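Local coordinates for PduO-type ATP--cob(I)alamin adenosyltransferase (PDB 1WOZ), which probably transfers the adenosyl group of ATP to cob(I)alamin, as expected of a PduO-type corrinoid adenosyltransferase, at residues Y92-V103 with L152-R163. Sequence-based numbering, arbitrary orientation.
Sequences YRKESGPVKLFV and LLFAMALVANKR
Tyr92 drops as a knob among Leu152, Ala155, Met156 and Val159, a knobs-into-holes contact between neighbouring helices of the helical bundle. The axes of 92-96 and 152-163 run the same way, inclined by 32° and 8.5 Å apart at their closest. With CG anti to its own carbonyl carbon (chi1 -76°), Tyr92 lays its ring across helix 152-163, its long axis nearly at right angles to the helix. The extended Met156 chain crosses it obliquely, CG over one face toward the rim, 4.0 Å from the Tyr92 ring centroid (CH-pi), SE an oblique Met-aromatic partner and CE beside the tyrosine CE2 and OH. Val159 CG2 closes in at the ring edge, while the phenol OH hydrogen-bonds to Asp53 of helix 48-69.

Where helix 79-96 ends, Gly97 takes a positive phi and the chain swings round Leu158, whose CB meets Ser96 CB at 3.8 Å and whose CD1 meets Val99 CG1. Beyond it, Val103 CG2 approaches Phe154 CZ obliquely at 3.7 Å, with Val99 CG1 at the ring edge.

A bidentate salt bridge joins the extended Glu95 (chi1 -173°) to Arg163, whose NH2 also salt-bridges Asp49. Carboxylate and guanidinium are almost coplanar, both bonds nearly straight and in the guanidinium plane: Arg163 NH2 donates to the syn lone pair of Glu95 OE1 at 2.9 Å, Arg163 NE at 3.0 Å to Glu95 OE2, met on its syn side somewhat out of the carboxylate plane.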
loop_
_atom_site.group_PDB
_atom_site.type_symbol
_atom_site.label_atom_id
_atom_site.label_comp_id
_atom_site.label_asym_id
_atom_site.label_seq_id
_atom_site.Cartn_x
_atom_site.Cartn_y
_atom_site.Cartn_z
ATOM N N TYR A 92 23.672 9.191 -5.580
ATOM C CA TYR A 92 22.452 9.734 -6.180
ATOM C C TYR A 92 22.303 11.226 -5.841
ATOM O O TYR A 92 21.914 12.042 -6.679
ATOM C CB TYR A 92 21.240 8.946 -5.681
ATOM C CG TYR A 92 21.138 7.609 -6.355
ATOM C CD1 TYR A 92 20.885 7.534 -7.722
ATOM C CD2 TYR A 92 21.339 6.421 -5.648
ATOM C CE1 TYR A 92 20.831 6.329 -8.378
ATOM C CE2 TYR A 92 21.295 5.188 -6.306
ATOM C CZ TYR A 92 21.040 5.158 -7.670
ATOM O OH TYR A 92 20.979 3.969 -8.358
ATOM N N ARG A 93 22.627 11.573 -4.607
ATOM C CA ARG A 93 22.532 12.952 -4.182
ATOM C C ARG A 93 23.547 13.804 -4.945
ATOM O O ARG A 93 23.298 14.984 -5.209
ATOM C CB ARG A 93 22.762 13.038 -2.672
ATOM C CG ARG A 93 23.066 14.435 -2.175
ATOM C CD ARG A 93 21.878 15.416 -2.303
ATOM N NE ARG A 93 22.269 16.697 -1.720
ATOM C CZ ARG A 93 23.253 17.464 -2.199
ATOM N NH1 ARG A 93 23.925 17.094 -3.284
ATOM N NH2 ARG A 93 23.613 18.571 -1.557
ATOM N N LYS A 94 24.696 13.225 -5.294
ATOM C CA LYS A 94 25.683 13.987 -6.071
ATOM C C LYS A 94 25.063 14.345 -7.412
ATOM O O LYS A 94 25.297 15.438 -7.942
ATOM C CB LYS A 94 26.975 13.185 -6.321
ATOM C CG LYS A 94 27.938 13.132 -5.134
ATOM C CD LYS A 94 29.168 12.263 -5.465
ATOM C CE LYS A 94 30.360 12.554 -4.545
ATOM N NZ LYS A 94 29.970 12.671 -3.108
ATOM N N GLU A 95 24.258 13.438 -7.963
ATOM C CA GLU A 95 23.631 13.710 -9.253
ATOM C C GLU A 95 22.472 14.695 -9.149
ATOM O O GLU A 95 22.329 15.570 -9.999
ATOM C CB GLU A 95 23.108 12.420 -9.912
ATOM C CG GLU A 95 22.580 12.635 -11.352
ATOM C CD GLU A 95 22.047 11.368 -12.006
ATOM O OE1 GLU A 95 22.494 10.246 -11.652
ATOM O OE2 GLU A 95 21.186 11.498 -12.893
ATOM N N SER A 96 21.632 14.557 -8.127
ATOM C CA SER A 96 20.485 15.447 -8.010
ATOM C C SER A 96 20.870 16.825 -7.513
ATOM O O SER A 96 20.198 17.809 -7.817
ATOM C CB SER A 96 19.422 14.863 -7.058
ATOM O OG SER A 96 19.886 14.863 -5.723
ATOM N N GLY A 97 21.962 16.905 -6.764
ATOM C CA GLY A 97 22.325 18.198 -6.213
ATOM C C GLY A 97 21.470 18.434 -4.969
ATOM O O GLY A 97 20.641 17.582 -4.601
ATOM N N PRO A 98 21.633 19.583 -4.299
ATOM C CA PRO A 98 20.853 19.876 -3.090
ATOM C C PRO A 98 19.364 20.102 -3.336
ATOM O O PRO A 98 18.957 20.630 -4.370
ATOM C CB PRO A 98 21.531 21.133 -2.530
ATOM C CG PRO A 98 21.975 21.859 -3.801
ATOM C CD PRO A 98 22.547 20.695 -4.634
ATOM N N VAL A 99 18.553 19.706 -2.366
ATOM C CA VAL A 99 17.113 19.897 -2.471
ATOM C C VAL A 99 16.589 20.507 -1.167
ATOM O O VAL A 99 17.060 20.168 -0.082
ATOM C CB VAL A 99 16.370 18.539 -2.742
ATOM C CG1 VAL A 99 16.448 17.612 -1.494
ATOM C CG2 VAL A 99 14.912 18.800 -3.110
ATOM N N LYS A 100 15.646 21.439 -1.289
ATOM C CA LYS A 100 15.014 22.056 -0.129
ATOM C C LYS A 100 14.101 21.014 0.522
ATOM O O LYS A 100 13.539 20.149 -0.174
ATOM C CB LYS A 100 14.124 23.221 -0.561
ATOM C CG LYS A 100 14.858 24.470 -1.061
ATOM C CD LYS A 100 13.817 25.479 -1.552
ATOM C CE LYS A 100 14.307 26.916 -1.448
ATOM N NZ LYS A 100 15.537 27.097 -2.239
ATOM N N LEU A 101 13.936 21.121 1.840
ATOM C CA LEU A 101 13.057 20.228 2.606
ATOM C C LEU A 101 11.865 21.074 3.090
ATOM O O LEU A 101 12.023 22.281 3.332
ATOM C CB LEU A 101 13.840 19.650 3.796
ATOM C CG LEU A 101 15.097 18.876 3.358
ATOM C CD1 LEU A 101 15.897 18.439 4.598
ATOM C CD2 LEU A 101 14.673 17.647 2.514
ATOM N N PHE A 102 10.668 20.490 3.202
ATOM C CA PHE A 102 10.389 19.088 2.888
ATOM C C PHE A 102 10.006 18.915 1.430
ATOM O O PHE A 102 9.419 19.802 0.833
ATOM C CB PHE A 102 9.188 18.579 3.695
ATOM C CG PHE A 102 9.429 18.467 5.154
ATOM C CD1 PHE A 102 8.561 19.071 6.055
ATOM C CD2 PHE A 102 10.500 17.729 5.641
ATOM C CE1 PHE A 102 8.758 18.937 7.428
ATOM C CE2 PHE A 102 10.705 17.592 7.014
ATOM C CZ PHE A 102 9.832 18.197 7.905
ATOM N N VAL A 103 10.324 17.750 0.872
ATOM C CA VAL A 103 9.941 17.435 -0.492
ATOM C C VAL A 103 8.528 16.825 -0.413
ATOM O O VAL A 103 8.275 15.929 0.397
ATOM C CB VAL A 103 10.921 16.406 -1.126
ATOM C CG1 VAL A 103 10.297 15.776 -2.386
ATOM C CG2 VAL A 103 12.230 17.112 -1.473
ATOM N N LEU A 152 17.865 6.166 0.950
ATOM C CA LEU A 152 18.321 5.813 -0.387
ATOM C C LEU A 152 17.149 5.968 -1.382
ATOM O O LEU A 152 17.315 6.510 -2.479
ATOM C CB LEU A 152 18.839 4.358 -0.408
ATOM C CG LEU A 152 19.084 3.768 -1.801
ATOM C CD1 LEU A 152 20.083 4.627 -2.571
ATOM C CD2 LEU A 152 19.574 2.318 -1.667
ATOM N N LEU A 153 15.972 5.469 -1.008
ATOM C CA LEU A 153 14.802 5.572 -1.879
ATOM C C LEU A 153 14.467 7.049 -2.162
ATOM O O LEU A 153 14.084 7.401 -3.278
ATOM C CB LEU A 153 13.612 4.855 -1.234
ATOM C CG LEU A 153 13.744 3.312 -1.198
ATOM C CD1 LEU A 153 12.678 2.721 -0.283
ATOM C CD2 LEU A 153 13.608 2.729 -2.618
ATOM N N PHE A 154 14.595 7.884 -1.134
ATOM C CA PHE A 154 14.351 9.330 -1.241
ATOM C C PHE A 154 15.343 9.922 -2.251
ATOM O O PHE A 154 14.956 10.623 -3.183
ATOM C CB PHE A 154 14.528 9.964 0.149
ATOM C CG PHE A 154 14.276 11.451 0.186
ATOM C CD1 PHE A 154 15.306 12.349 -0.060
ATOM C CD2 PHE A 154 13.006 11.951 0.464
ATOM C CE1 PHE A 154 15.079 13.743 -0.031
ATOM C CE2 PHE A 154 12.756 13.340 0.496
ATOM C CZ PHE A 154 13.801 14.238 0.247
ATOM N N ALA A 155 16.627 9.606 -2.099
ATOM C CA ALA A 155 17.624 10.137 -3.029
ATOM C C ALA A 155 17.366 9.675 -4.445
ATOM O O ALA A 155 17.569 10.429 -5.407
ATOM C CB ALA A 155 19.045 9.727 -2.576
HETATM N N MSE A 156 16.892 8.435 -4.593
HETATM C CA MSE A 156 16.611 7.941 -5.926
HETATM C C MSE A 156 15.428 8.682 -6.533
HETATM O O MSE A 156 15.414 8.934 -7.727
HETATM C CB MSE A 156 16.303 6.437 -5.909
HETATM C CG MSE A 156 17.478 5.551 -5.574
HETATM SE SE MSE A 156 16.781 3.710 -5.640
HETATM C CE MSE A 156 18.449 2.703 -5.658
ATOM N N ALA A 157 14.433 9.018 -5.718
ATOM C CA ALA A 157 13.263 9.736 -6.225
ATOM C C ALA A 157 13.663 11.135 -6.727
ATOM O O ALA A 157 13.106 11.626 -7.713
ATOM C CB ALA A 157 12.179 9.840 -5.124
ATOM N N LEU A 158 14.626 11.769 -6.056
ATOM C CA LEU A 158 15.112 13.088 -6.495
ATOM C C LEU A 158 15.766 12.967 -7.877
ATOM O O LEU A 158 15.542 13.805 -8.765
ATOM C CB LEU A 158 16.171 13.637 -5.522
ATOM C CG LEU A 158 15.764 13.816 -4.058
ATOM C CD1 LEU A 158 16.959 14.346 -3.266
ATOM C CD2 LEU A 158 14.555 14.768 -3.963
ATOM N N VAL A 159 16.596 11.938 -8.047
ATOM C CA VAL A 159 17.270 11.730 -9.313
ATOM C C VAL A 159 16.266 11.353 -10.402
ATOM O O VAL A 159 16.397 11.805 -11.562
ATOM C CB VAL A 159 18.394 10.656 -9.192
ATOM C CG1 VAL A 159 18.915 10.285 -10.589
ATOM C CG2 VAL A 159 19.564 11.225 -8.340
ATOM N N ALA A 160 15.252 10.557 -10.044
ATOM C CA ALA A 160 14.218 10.177 -11.018
ATOM C C ALA A 160 13.543 11.423 -11.602
ATOM O O ALA A 160 13.319 11.514 -12.832
ATOM C CB ALA A 160 13.149 9.290 -10.350
ATOM N N ASN A 161 13.159 12.362 -10.739
ATOM C CA ASN A 161 12.524 13.591 -11.245
ATOM C C ASN A 161 13.488 14.399 -12.100
ATOM O O ASN A 161 13.115 14.898 -13.148
ATOM C CB ASN A 161 11.972 14.459 -10.094
ATOM C CG ASN A 161 10.600 13.986 -9.642
ATOM O OD1 ASN A 161 9.867 13.363 -10.424
ATOM N ND2 ASN A 161 10.245 14.266 -8.392
ATOM N N LYS A 162 14.731 14.541 -11.657
ATOM C CA LYS A 162 15.712 15.272 -12.466
ATOM C C LYS A 162 15.841 14.645 -13.853
ATOM O O LYS A 162 15.831 15.349 -14.875
ATOM C CB LYS A 162 17.083 15.258 -11.793
ATOM C CG LYS A 162 18.173 15.964 -12.594
ATOM C CD LYS A 162 19.472 15.960 -11.800
ATOM C CE LYS A 162 20.641 16.530 -12.606
ATOM N NZ LYS A 162 20.496 17.997 -12.785
ATOM N N ARG A 163 15.968 13.320 -13.904
ATOM C CA ARG A 163 16.093 12.646 -15.193
ATOM C C ARG A 163 14.836 12.796 -16.039
ATOM O O ARG A 163 14.889 12.643 -17.261
ATOM C CB ARG A 163 16.418 11.155 -15.002
ATOM C CG ARG A 163 17.812 10.930 -14.406
ATOM C CD ARG A 163 18.143 9.427 -14.250
ATOM N NE ARG A 163 19.421 9.224 -13.572
ATOM C CZ ARG A 163 19.904 8.034 -13.225
ATOM N NH1 ARG A 163 19.212 6.936 -13.502
ATOM N NH2 ARG A 163 21.060 7.942 -12.577
#